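Local structure of putative 5-dehydro-2-deoxygluconokinase (2QCV) at residues A[14-20]-A[45-51]; A[236-240]-A[275-279]; A[68-73]-A[97-101]; A[63-69]-A[89-94]. The protein probably catalyses the ATP-dependent phosphorylation of 5-dehydro-2-deoxy-D-gluconate to its 6-phosphate, a step in the degradation of myo-inositol to acetyl-CoA. The contacts are given in a common frame with arbitrary orientation. Numbering follows the deposited sequence.

Contact 1 (A[14-20]-A[45-51])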
loop_
_atom_site.group_PDB
_atom_site.type_symbol
_atom_site.label_atom_id
_atom_site.label_comp_id
_atom_site.label_asym_id
_atom_site.label_seq_id
_atom_site.Cartn_x
_atom_site.Cartn_y
_atom_site.Cartn_z
ATOM N N LEU A 14 -5.557 -11.049 -35.381
ATOM C CA LEU A 14 -4.768 -10.762 -34.204
ATOM C C LEU A 14 -5.660 -10.607 -32.986
ATOM O O LEU A 14 -6.843 -10.216 -33.096
ATOM C CB LEU A 14 -3.907 -9.516 -34.385
ATOM C CG LEU A 14 -4.523 -8.135 -34.331
ATOM C CD1 LEU A 14 -3.390 -7.108 -34.195
ATOM C CD2 LEU A 14 -5.373 -7.863 -35.588
ATOM N N ILE A 15 -5.089 -10.972 -31.839
ATOM C CA ILE A 15 -5.632 -10.676 -30.529
ATOM C C ILE A 15 -4.506 -9.970 -29.774
ATOM O O ILE A 15 -3.363 -10.462 -29.750
ATOM C CB ILE A 15 -6.049 -11.956 -29.784
ATOM C CG1 ILE A 15 -7.272 -12.555 -30.460
ATOM C CG2 ILE A 15 -6.364 -11.639 -28.299
ATOM C CD1 ILE A 15 -7.660 -13.955 -29.880
ATOM N N ALA A 16 -4.800 -8.800 -29.228
ATOM C CA ALA A 16 -3.831 -8.051 -28.425
ATOM C C ALA A 16 -4.193 -8.166 -26.958
ATOM O O ALA A 16 -5.357 -8.377 -26.592
ATOM C CB ALA A 16 -3.780 -6.607 -28.839
ATOM N N ILE A 17 -3.174 -8.030 -26.115
ATOM C CA ILE A 17 -3.342 -8.131 -24.667
ATOM C C ILE A 17 -2.671 -6.933 -24.023
ATOM O O ILE A 17 -1.542 -6.586 -24.342
ATOM C CB ILE A 17 -2.798 -9.486 -24.088
ATOM C CG1 ILE A 17 -2.977 -9.582 -22.577
ATOM C CG2 ILE A 17 -1.351 -9.753 -24.482
ATOM C CD1 ILE A 17 -2.915 -11.031 -22.030
ATOM N N GLY A 18 -3.430 -6.293 -23.129
ATOM C CA GLY A 18 -2.903 -5.262 -22.253
ATOM C C GLY A 18 -3.910 -4.131 -22.081
ATOM O O GLY A 18 -5.060 -4.372 -21.734
ATOM N N ARG A 19 -3.437 -2.901 -22.294
ATOM C CA ARG A 19 -4.178 -1.686 -21.927
ATOM C C ARG A 19 -5.107 -1.162 -23.005
ATOM O O ARG A 19 -4.689 -0.902 -24.153
ATOM C CB ARG A 19 -3.192 -0.557 -21.599
ATOM C CG ARG A 19 -3.834 0.786 -21.312
ATOM C CD ARG A 19 -2.762 1.761 -20.741
ATOM N NE ARG A 19 -2.436 1.325 -19.388
ATOM C CZ ARG A 19 -1.310 1.594 -18.728
ATOM N NH1 ARG A 19 -0.368 2.374 -19.254
ATOM N NH2 ARG A 19 -1.159 1.095 -17.509
ATOM N N ALA A 20 -6.345 -0.905 -22.587
ATOM C CA ALA A 20 -7.282 -0.052 -23.306
ATOM C C ALA A 20 -7.692 1.021 -22.307
ATOM O O ALA A 20 -8.183 0.707 -21.207
ATOM C CB ALA A 20 -8.491 -0.821 -23.803
ATOM N N GLY A 45 -4.158 3.636 -25.435
ATOM C CA GLY A 45 -3.450 2.471 -24.943
ATOM C C GLY A 45 -2.889 1.798 -26.162
ATOM O O GLY A 45 -3.606 1.566 -27.146
ATOM N N SER A 46 -1.601 1.461 -26.109
ATOM C CA SER A 46 -0.931 0.864 -27.292
ATOM C C SER A 46 -1.621 -0.367 -27.920
ATOM O O SER A 46 -1.929 -0.321 -29.107
ATOM C CB SER A 46 0.536 0.590 -26.992
ATOM O OG SER A 46 1.087 -0.182 -28.029
ATOM N N PRO A 47 -1.871 -1.459 -27.152
ATOM C CA PRO A 47 -2.550 -2.577 -27.818
ATOM C C PRO A 47 -3.972 -2.299 -28.305
ATOM O O PRO A 47 -4.370 -2.837 -29.324
ATOM C CB PRO A 47 -2.511 -3.704 -26.789
ATOM C CG PRO A 47 -2.222 -3.060 -25.500
ATOM C CD PRO A 47 -1.534 -1.762 -25.754
ATOM N N ALA A 48 -4.732 -1.485 -27.587
ATOM C CA ALA A 48 -6.028 -1.010 -28.048
ATOM C C ALA A 48 -5.939 -0.267 -29.376
ATOM O O ALA A 48 -6.704 -0.534 -30.328
ATOM C CB ALA A 48 -6.719 -0.122 -26.928
ATOM N N ASN A 49 -5.018 0.685 -29.462
ATOM C CA ASN A 49 -4.796 1.423 -30.692
ATOM C C ASN A 49 -4.429 0.500 -31.842
ATOM O O ASN A 49 -4.842 0.716 -32.989
ATOM C CB ASN A 49 -3.640 2.426 -30.525
ATOM C CG ASN A 49 -3.995 3.587 -29.694
ATOM O OD1 ASN A 49 -5.185 3.907 -29.489
ATOM N ND2 ASN A 49 -2.947 4.259 -29.170
ATOM N N ILE A 50 -3.615 -0.506 -31.546
ATOM C CA ILE A 50 -3.156 -1.422 -32.597
ATOM C C ILE A 50 -4.368 -2.220 -33.120
ATOM O O ILE A 50 -4.540 -2.358 -34.332
ATOM C CB ILE A 50 -2.017 -2.358 -32.120
ATOM C CG1 ILE A 50 -0.753 -1.536 -31.874
ATOM C CG2 ILE A 50 -1.710 -3.476 -33.179
ATOM C CD1 ILE A 50 0.397 -2.332 -31.209
ATOM N N VAL A 51 -5.214 -2.722 -32.234
ATOM C CA VAL A 51 -6.395 -3.474 -32.715
ATOM C C VAL A 51 -7.448 -2.595 -33.396
ATOM O O VAL A 51 -8.059 -3.035 -34.352
ATOM C CB VAL A 51 -7.063 -4.429 -31.698
ATOM C CG1 VAL A 51 -6.040 -5.526 -31.257
ATOM C CG2 VAL A 51 -7.714 -3.692 -30.520
#
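A helix packed on a strand of the central sheet makes this buried contact close to the centre of the molecule: the first turn and a half of helix 46-56 lies almost antiparallel to strand 14-17 (162°), their axes 7.8 Å apart. On the strand side A16 leaves room for this close approach: its CB meets P47 CB at 3.8 Å and V51 CG1 at 3.5 Å, and L14 CD1 rests 4.1 Å from I50 CG2. Beyond the strand the chain curls round the helix start. G18 adopts backbone angles suited to glycine, and a CB there would crowd P47 CG; the P47 ring lies against this bend, with CG 3.4 Å from R19 N. G45, the N-cap residue, is likewise confined to glycine, since a CB would collide with R19 O. That oxygen instead accepts a weak hydrogen bond from A48 N (3.5 Å), while A20 CB touches A48 CB at 3.7 Å. The guanidinium of R19 leads away to a salt bridge with D123, and S46 OG is hydrogen-bonded to D273. F63 and M80 add to the apolar surroundings. A glycine N-cap on a helix starting beside the C-terminal end of a central-sheet strand is consistent with the ribokinase-like fold of PfkB sugar kinases.

Contact 2 (A[236-240]-A[275-279])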
loop_
_atom_site.group_PDB
_atom_site.type_symbol
_atom_site.label_atom_id
_atom_site.label_comp_id
_atom_site.label_asym_id
_atom_site.label_seq_id
_atom_site.Cartn_x
_atom_site.Cartn_y
_atom_site.Cartn_z
ATOM N N LEU A 236 11.902 -12.858 -36.728
ATOM C CA LEU A 236 11.798 -11.538 -37.350
ATOM C C LEU A 236 11.935 -10.459 -36.321
ATOM O O LEU A 236 11.203 -10.459 -35.328
ATOM C CB LEU A 236 10.450 -11.361 -38.071
ATOM C CG LEU A 236 10.175 -10.021 -38.787
ATOM C CD1 LEU A 236 11.183 -9.698 -39.965
ATOM C CD2 LEU A 236 8.752 -10.014 -39.281
ATOM N N ILE A 237 12.862 -9.530 -36.551
ATOM C CA ILE A 237 13.090 -8.445 -35.613
ATOM C C ILE A 237 13.045 -7.157 -36.400
ATOM O O ILE A 237 13.739 -7.015 -37.431
ATOM C CB ILE A 237 14.478 -8.609 -34.904
ATOM C CG1 ILE A 237 14.540 -9.939 -34.152
ATOM C CG2 ILE A 237 14.824 -7.403 -34.013
ATOM C CD1 ILE A 237 15.920 -10.362 -33.677
ATOM N N VAL A 238 12.190 -6.244 -35.962
ATOM C CA VAL A 238 12.033 -4.943 -36.628
ATOM C C VAL A 238 12.515 -3.823 -35.716
ATOM O O VAL A 238 12.008 -3.653 -34.612
ATOM C CB VAL A 238 10.575 -4.712 -37.051
ATOM C CG1 VAL A 238 10.439 -3.336 -37.707
ATOM C CG2 VAL A 238 10.066 -5.887 -37.994
ATOM N N ILE A 239 13.535 -3.089 -36.142
ATOM C CA ILE A 239 14.147 -2.065 -35.301
ATOM C C ILE A 239 13.944 -0.714 -36.002
ATOM O O ILE A 239 14.394 -0.530 -37.136
ATOM C CB ILE A 239 15.681 -2.324 -35.038
ATOM C CG1 ILE A 239 15.925 -3.787 -34.556
ATOM C CG2 ILE A 239 16.277 -1.258 -34.060
ATOM C CD1 ILE A 239 17.371 -4.157 -34.203
ATOM N N LYS A 240 13.236 0.197 -35.337
ATOM C CA LYS A 240 12.858 1.497 -35.918
ATOM C C LYS A 240 13.757 2.616 -35.427
ATOM O O LYS A 240 14.107 2.703 -34.230
ATOM C CB LYS A 240 11.422 1.820 -35.558
ATOM C CG LYS A 240 10.444 0.682 -35.921
ATOM C CD LYS A 240 9.075 0.998 -35.406
ATOM C CE LYS A 240 8.909 0.732 -33.937
ATOM N NZ LYS A 240 7.648 1.387 -33.411
ATOM N N TYR A 275 2.130 2.212 -36.966
ATOM C CA TYR A 275 3.189 1.448 -37.606
ATOM C C TYR A 275 2.957 -0.067 -37.461
ATOM O O TYR A 275 2.989 -0.794 -38.441
ATOM C CB TYR A 275 4.557 1.894 -37.078
ATOM C CG TYR A 275 5.722 1.256 -37.787
ATOM C CD1 TYR A 275 6.027 -0.087 -37.588
ATOM C CD2 TYR A 275 6.524 1.993 -38.668
ATOM C CE1 TYR A 275 7.100 -0.691 -38.255
ATOM C CE2 TYR A 275 7.603 1.405 -39.317
ATOM C CZ TYR A 275 7.885 0.078 -39.112
ATOM O OH TYR A 275 8.949 -0.499 -39.752
ATOM N N ALA A 276 2.669 -0.524 -36.243
ATOM C CA ALA A 276 2.535 -1.953 -35.962
ATOM C C ALA A 276 1.320 -2.517 -36.665
ATOM O O ALA A 276 1.407 -3.593 -37.250
ATOM C CB ALA A 276 2.434 -2.209 -34.456
ATOM N N SER A 277 0.193 -1.819 -36.590
ATOM C CA SER A 277 -1.046 -2.335 -37.212
ATOM C C SER A 277 -0.883 -2.472 -38.730
ATOM O O SER A 277 -1.207 -3.504 -39.298
ATOM C CB SER A 277 -2.256 -1.470 -36.839
ATOM O OG SER A 277 -2.061 -0.109 -37.047
ATOM N N ALA A 278 -0.331 -1.443 -39.379
ATOM C CA ALA A 278 -0.168 -1.467 -40.844
ATOM C C ALA A 278 0.941 -2.439 -41.280
ATOM O O ALA A 278 0.822 -3.097 -42.317
ATOM C CB ALA A 278 0.080 -0.049 -41.404
ATOM N N PHE A 279 2.028 -2.514 -40.516
ATOM C CA PHE A 279 3.080 -3.485 -40.791
ATOM C C PHE A 279 2.525 -4.911 -40.704
ATOM O O PHE A 279 2.700 -5.729 -41.623
ATOM C CB PHE A 279 4.238 -3.310 -39.806
ATOM C CG PHE A 279 5.327 -4.336 -39.958
ATOM C CD1 PHE A 279 6.389 -4.145 -40.835
ATOM C CD2 PHE A 279 5.312 -5.473 -39.206
ATOM C CE1 PHE A 279 7.391 -5.119 -40.980
ATOM C CE2 PHE A 279 6.302 -6.439 -39.330
ATOM C CZ PHE A 279 7.341 -6.264 -40.230
#
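Strand 236-240 and helix 275-279 run at 139° to each other with their axes 12.3 Å apart, and even the nearest CA atoms, those of K240 and Y275, are 9.8 Å apart. Large side chains must span such a gap, and two aromatic residues one helical turn apart do so. F279 brings CZ to 3.5 Å from V238 CG2, while L236 CD2 approaches the edge of the same ring, 4.1 Å from CZ. With no hydrogen bond between the segments, the helix is held here by side-chain packing on one face of the strand, formed by L236, V238 and K240. This is the layered alpha/beta arrangement of the PfkB kinases, in which helices flank the central sheet; I237 and I239 point to its other face, where helix 222-229 packs. K240 lays its aliphatic chain over Y275 in a CH-pi contact, CD standing 3.8 Å from the ring centroid and nearly on the ring normal. The ammonium group, with NZ 5.2 Å from that centroid, adds at most a weak cation-pi attraction. Y275 OH is hydrogen-bonded to S246 on the adjoining strand.

Contact 3 (A[68-73]-A[97-101])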
loop_
_atom_site.group_PDB
_atom_site.type_symbol
_atom_site.label_atom_id
_atom_site.label_comp_id
_atom_site.label_asym_id
_atom_site.label_seq_id
_atom_site.Cartn_x
_atom_site.Cartn_y
_atom_site.Cartn_z
ATOM N N ALA A 68 -12.639 -0.717 -16.422
ATOM C CA ALA A 68 -13.343 -0.245 -15.215
ATOM C C ALA A 68 -14.852 -0.470 -15.343
ATOM O O ALA A 68 -15.413 -0.512 -16.435
ATOM C CB ALA A 68 -13.033 1.258 -14.990
ATOM N N ASP A 69 -15.496 -0.641 -14.212
ATOM C CA ASP A 69 -16.949 -0.760 -14.128
ATOM C C ASP A 69 -17.566 0.609 -14.006
ATOM O O ASP A 69 -18.136 0.961 -12.958
ATOM C CB ASP A 69 -17.282 -1.588 -12.907
ATOM C CG ASP A 69 -18.726 -1.994 -12.843
ATOM O OD1 ASP A 69 -19.415 -1.975 -13.881
ATOM O OD2 ASP A 69 -19.159 -2.308 -11.729
ATOM N N ASP A 70 -17.459 1.372 -15.071
ATOM C CA ASP A 70 -17.939 2.740 -15.107
ATOM C C ASP A 70 -18.095 3.228 -16.536
ATOM O O ASP A 70 -17.914 2.461 -17.500
ATOM C CB ASP A 70 -17.033 3.660 -14.274
ATOM C CG ASP A 70 -15.620 3.820 -14.835
ATOM O OD1 ASP A 70 -15.358 3.717 -16.045
ATOM O OD2 ASP A 70 -14.721 4.083 -14.015
ATOM N N GLN A 71 -18.435 4.510 -16.688
ATOM C CA GLN A 71 -18.683 5.080 -18.025
ATOM C C GLN A 71 -17.474 5.079 -18.929
ATOM O O GLN A 71 -17.610 5.007 -20.148
ATOM C CB GLN A 71 -19.231 6.498 -17.940
ATOM C CG GLN A 71 -20.554 6.585 -17.175
ATOM C CD GLN A 71 -20.394 6.882 -15.714
ATOM O OE1 GLN A 71 -19.477 6.397 -15.068
ATOM N NE2 GLN A 71 -21.333 7.676 -15.160
ATOM N N HIS A 72 -16.277 5.159 -18.368
ATOM C CA HIS A 72 -15.114 5.095 -19.225
ATOM C C HIS A 72 -14.893 3.655 -19.756
ATOM O O HIS A 72 -14.651 3.461 -20.941
ATOM C CB HIS A 72 -13.879 5.610 -18.491
ATOM C CG HIS A 72 -13.837 7.097 -18.342
ATOM N ND1 HIS A 72 -14.567 7.949 -19.139
ATOM C CD2 HIS A 72 -13.092 7.886 -17.531
ATOM C CE1 HIS A 72 -14.322 9.199 -18.785
ATOM N NE2 HIS A 72 -13.413 9.189 -17.827
ATOM N N GLY A 73 -15.001 2.665 -18.888
ATOM C CA GLY A 73 -14.894 1.280 -19.329
ATOM C C GLY A 73 -15.981 0.945 -20.334
ATOM O O GLY A 73 -15.719 0.308 -21.315
ATOM N N HIS A 97 -11.272 -0.265 -9.402
ATOM C CA HIS A 97 -10.149 0.355 -10.118
ATOM C C HIS A 97 -10.597 1.210 -11.298
ATOM O O HIS A 97 -11.527 0.867 -12.005
ATOM C CB HIS A 97 -9.151 -0.696 -10.591
ATOM C CG HIS A 97 -8.561 -1.495 -9.472
ATOM N ND1 HIS A 97 -8.709 -2.862 -9.382
ATOM C CD2 HIS A 97 -7.852 -1.113 -8.379
ATOM C CE1 HIS A 97 -8.088 -3.291 -8.297
ATOM N NE2 HIS A 97 -7.571 -2.252 -7.667
ATOM N N LYS A 98 -9.922 2.336 -11.479
ATOM C CA LYS A 98 -10.218 3.317 -12.521
ATOM C C LYS A 98 -9.459 3.029 -13.803
ATOM O O LYS A 98 -8.407 2.390 -13.790
ATOM C CB LYS A 98 -9.806 4.718 -12.037
ATOM C CG LYS A 98 -10.421 5.141 -10.743
ATOM C CD LYS A 98 -11.885 5.399 -10.867
ATOM C CE LYS A 98 -12.463 5.709 -9.476
ATOM N NZ LYS A 98 -13.858 6.052 -9.579
ATOM N N THR A 99 -9.990 3.547 -14.907
ATOM C CA THR A 99 -9.340 3.499 -16.199
ATOM C C THR A 99 -8.144 4.424 -16.247
ATOM O O THR A 99 -8.207 5.555 -15.764
ATOM C CB THR A 99 -10.344 3.930 -17.317
ATOM O OG1 THR A 99 -11.606 3.251 -17.145
ATOM C CG2 THR A 99 -9.772 3.679 -18.743
ATOM N N GLY A 100 -7.036 3.978 -16.827
ATOM C CA GLY A 100 -5.932 4.925 -17.015
ATOM C C GLY A 100 -6.317 6.062 -17.937
ATOM O O GLY A 100 -7.205 5.917 -18.788
ATOM N N LEU A 101 -5.676 7.208 -17.755
ATOM C CA LEU A 101 -6.001 8.431 -18.505
ATOM C C LEU A 101 -4.721 9.031 -19.037
ATOM O O LEU A 101 -3.714 9.140 -18.311
ATOM C CB LEU A 101 -6.651 9.505 -17.610
ATOM C CG LEU A 101 -7.960 9.174 -16.900
ATOM C CD1 LEU A 101 -8.390 10.312 -15.933
ATOM C CD2 LEU A 101 -9.045 8.887 -17.920
HETATM O O HOH W 1 -11.543 0.978 -18.428
HETATM O O HOH W 2 -13.747 -0.554 -11.857
HETATM O O HOH W 3 -12.499 4.875 -15.159
#
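A68 opens the segment by pointing its methyl group at the 97-101 loop, with CB 3.4 Å from H97 O and 3.3 Å from T99 OG1. Its backbone is bridged as well: one water lies 2.8 Å from A68 N and 2.6 Å from T99 OG1. At D69, the centre of an inverse gamma turn, a second water accepts from D69 N (2.9 Å) and donates to H97 O (2.6 Å). D70 then N-caps helix 71-82, a classic use of aspartate: OD1 accepts from G73 N at 3.1 Å and, weakly, from H72 N at 2.9 Å. A third water donates to D70 OD2 (2.6 Å) and accepts from T99 N (2.8 Å). No direct hydrogen bond joins the segments; the three waters connect the turn leading into the helix with the chain entering strand 101-106 of the smaller, four-stranded sheet. H72 places CB 3.5 Å from T99 OG1, and its ring CD2 lies 4.2 Å from L101 CD2. A second subunit adjoins this surface: its F103 stacks edge-to-face with H72, and its Y117 OH hydrogen-bonds T99 O.

Contact 4 (A[63-69]-A[89-94])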
loop_
_atom_site.group_PDB
_atom_site.type_symbol
_atom_site.label_atom_id
_atom_site.label_comp_id
_atom_site.label_asym_id
_atom_site.label_seq_id
_atom_site.Cartn_x
_atom_site.Cartn_y
_atom_site.Cartn_z
ATOM N N PHE A 63 -9.298 -8.929 -28.325
ATOM C CA PHE A 63 -8.613 -8.217 -27.251
ATOM C C PHE A 63 -8.785 -8.951 -25.924
ATOM O O PHE A 63 -9.881 -9.438 -25.610
ATOM C CB PHE A 63 -9.147 -6.769 -27.112
ATOM C CG PHE A 63 -8.181 -5.821 -26.418
ATOM C CD1 PHE A 63 -7.165 -5.242 -27.101
ATOM C CD2 PHE A 63 -8.309 -5.531 -25.079
ATOM C CE1 PHE A 63 -6.277 -4.364 -26.473
ATOM C CE2 PHE A 63 -7.425 -4.692 -24.461
ATOM C CZ PHE A 63 -6.398 -4.104 -25.174
ATOM N N ILE A 64 -7.701 -9.001 -25.166
ATOM C CA ILE A 64 -7.696 -9.488 -23.779
ATOM C C ILE A 64 -7.290 -8.329 -22.907
ATOM O O ILE A 64 -6.157 -7.842 -22.974
ATOM C CB ILE A 64 -6.760 -10.696 -23.557
ATOM C CG1 ILE A 64 -7.165 -11.857 -24.500
ATOM C CG2 ILE A 64 -6.798 -11.159 -22.068
ATOM C CD1 ILE A 64 -6.109 -12.938 -24.632
ATOM N N GLY A 65 -8.229 -7.832 -22.105
ATOM C CA GLY A 65 -7.890 -6.747 -21.198
ATOM C C GLY A 65 -8.957 -6.504 -20.148
ATOM O O GLY A 65 -10.067 -7.029 -20.250
ATOM N N LYS A 66 -8.585 -5.728 -19.139
ATOM C CA LYS A 66 -9.479 -5.376 -18.058
ATOM C C LYS A 66 -9.840 -3.911 -18.134
ATOM O O LYS A 66 -8.982 -3.050 -18.397
ATOM C CB LYS A 66 -8.871 -5.720 -16.725
ATOM C CG LYS A 66 -9.730 -5.381 -15.510
ATOM C CD LYS A 66 -9.303 -6.115 -14.237
ATOM C CE LYS A 66 -9.817 -7.570 -14.198
ATOM N NZ LYS A 66 -9.277 -8.314 -12.985
ATOM N N ILE A 67 -11.130 -3.665 -17.935
ATOM C CA ILE A 67 -11.712 -2.323 -18.010
ATOM C C ILE A 67 -12.481 -2.000 -16.706
ATOM O O ILE A 67 -12.916 -2.891 -15.983
ATOM C CB ILE A 67 -12.657 -2.173 -19.242
ATOM C CG1 ILE A 67 -13.797 -3.200 -19.215
ATOM C CG2 ILE A 67 -11.863 -2.239 -20.556
ATOM C CD1 ILE A 67 -14.911 -3.034 -20.301
ATOM N N ALA A 68 -12.639 -0.717 -16.422
ATOM C CA ALA A 68 -13.343 -0.245 -15.215
ATOM C C ALA A 68 -14.852 -0.470 -15.343
ATOM O O ALA A 68 -15.413 -0.512 -16.435
ATOM C CB ALA A 68 -13.033 1.258 -14.990
ATOM N N ASP A 69 -15.496 -0.641 -14.212
ATOM C CA ASP A 69 -16.949 -0.760 -14.128
ATOM C C ASP A 69 -17.566 0.609 -14.006
ATOM O O ASP A 69 -18.136 0.961 -12.958
ATOM C CB ASP A 69 -17.282 -1.588 -12.907
ATOM C CG ASP A 69 -18.726 -1.994 -12.843
ATOM O OD1 ASP A 69 -19.415 -1.975 -13.881
ATOM O OD2 ASP A 69 -19.159 -2.308 -11.729
ATOM N N ASN A 89 -13.681 -10.841 -24.559
ATOM C CA ASN A 89 -12.698 -11.153 -23.513
ATOM C C ASN A 89 -12.178 -9.899 -22.805
ATOM O O ASN A 89 -11.104 -9.875 -22.177
ATOM C CB ASN A 89 -11.565 -11.996 -24.126
ATOM C CG ASN A 89 -11.935 -13.481 -24.227
ATOM O OD1 ASN A 89 -11.302 -14.300 -23.582
ATOM N ND2 ASN A 89 -12.967 -13.826 -25.037
ATOM N N LEU A 90 -12.965 -8.825 -22.887
ATOM C CA LEU A 90 -12.762 -7.702 -22.020
ATOM C C LEU A 90 -13.403 -8.080 -20.703
ATOM O O LEU A 90 -14.540 -8.545 -20.666
ATOM C CB LEU A 90 -13.416 -6.459 -22.552
ATOM C CG LEU A 90 -12.833 -5.794 -23.753
ATOM C CD1 LEU A 90 -13.555 -4.423 -23.934
ATOM C CD2 LEU A 90 -11.353 -5.609 -23.594
ATOM N N VAL A 91 -12.673 -7.937 -19.622
ATOM C CA VAL A 91 -13.200 -8.292 -18.319
ATOM C C VAL A 91 -13.432 -7.025 -17.516
ATOM O O VAL A 91 -12.596 -6.121 -17.498
ATOM C CB VAL A 91 -12.276 -9.304 -17.575
ATOM C CG1 VAL A 91 -10.837 -8.841 -17.555
ATOM C CG2 VAL A 91 -12.769 -9.564 -16.137
ATOM N N VAL A 92 -14.561 -6.966 -16.821
ATOM C CA VAL A 92 -14.868 -5.779 -16.012
ATOM C C VAL A 92 -14.330 -5.936 -14.593
ATOM O O VAL A 92 -14.600 -6.909 -13.885
ATOM C CB VAL A 92 -16.353 -5.465 -15.998
ATOM C CG1 VAL A 92 -16.648 -4.220 -15.148
ATOM C CG2 VAL A 92 -16.838 -5.290 -17.392
ATOM N N ASP A 93 -13.517 -4.979 -14.192
ATOM C CA ASP A 93 -12.915 -4.948 -12.869
ATOM C C ASP A 93 -14.013 -4.794 -11.830
ATOM O O ASP A 93 -14.906 -3.976 -11.993
ATOM C CB ASP A 93 -11.959 -3.770 -12.776
ATOM C CG ASP A 93 -11.293 -3.642 -11.417
ATOM O OD1 ASP A 93 -11.854 -2.992 -10.507
ATOM O OD2 ASP A 93 -10.170 -4.166 -11.257
ATOM N N GLN A 94 -13.945 -5.597 -10.780
ATOM C CA GLN A 94 -14.969 -5.577 -9.730
ATOM C C GLN A 94 -14.417 -5.073 -8.396
ATOM O O GLN A 94 -15.049 -5.316 -7.361
ATOM C CB GLN A 94 -15.582 -6.982 -9.528
ATOM C CG GLN A 94 -16.229 -7.626 -10.770
ATOM C CD GLN A 94 -17.437 -6.856 -11.303
ATOM O OE1 GLN A 94 -18.187 -6.235 -10.551
ATOM N NE2 GLN A 94 -17.626 -6.901 -12.613
HETATM O O HOH W 4 -12.278 -9.070 -26.300
HETATM O O HOH W 5 -9.884 -6.747 -10.646
HETATM O O HOH W 2 -13.747 -0.554 -11.857
#
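At G65 the ring of F63 fills the place of a side chain: a CB there would clash with F63 CE2. The t rotamer of F63 also brings its CD2 to 3.4 Å from L90 CD2. I67, in the p rotamer, extends its CG1-CD1 branch over the neighbouring strand, CD1 lying 4.1 Å from L90 CD1 and CG1 4.1 Å from V92 CG2. V92, a t rotamer, sets its CG1 3.5 Å from D69 CB. The strands beneath are parallel, with hydrogen bonds V91 N to G65 O (2.8 Å), I67 N to V91 O (2.9 Å) and D93 N to I67 O (2.8 Å). They belong to a beta-alpha-beta unit whose helix, 71-82, packs on the F63, I67 and L90 face, and strand 90-92 is the outermost on this side of the central sheet. K66 lies on the other face; its chi3 of -80° bends the chain, with CE 3.7 Å from CG1 of V91, a p rotamer. A water links K66 NZ (2.9 Å) to D93 OD2 (2.7 Å), but the ammonium also forms a salt bridge with E130 and a hydrogen bond to Y125 O, and D93 OD2 is hydrogen-bonded to H97.

Overall arrangement
From the N terminus, contact 1 closes first: after strand 12-17 the chain leaves the central sheet, passes through strands 21-26 and 38-44 of the smaller sheet and returns to start helix 46-56. Strand 61-67 follows and pairs with strand 12-17, so contacts 1 and 4 share that sheet. Contacts 4 and 3 cross, because their segments alternate along the chain and overlap at A68 and D69; one water serves both. Contact 4 adds the edge strand 90-92 at one side of the central sheet, whereas contact 3 leads to the smaller one. Contact 2 closes much later in sequence and lies across the centre of the molecule from contacts 3 and 4, yet its helix touches contact 1 where A276 and S277 meet I50.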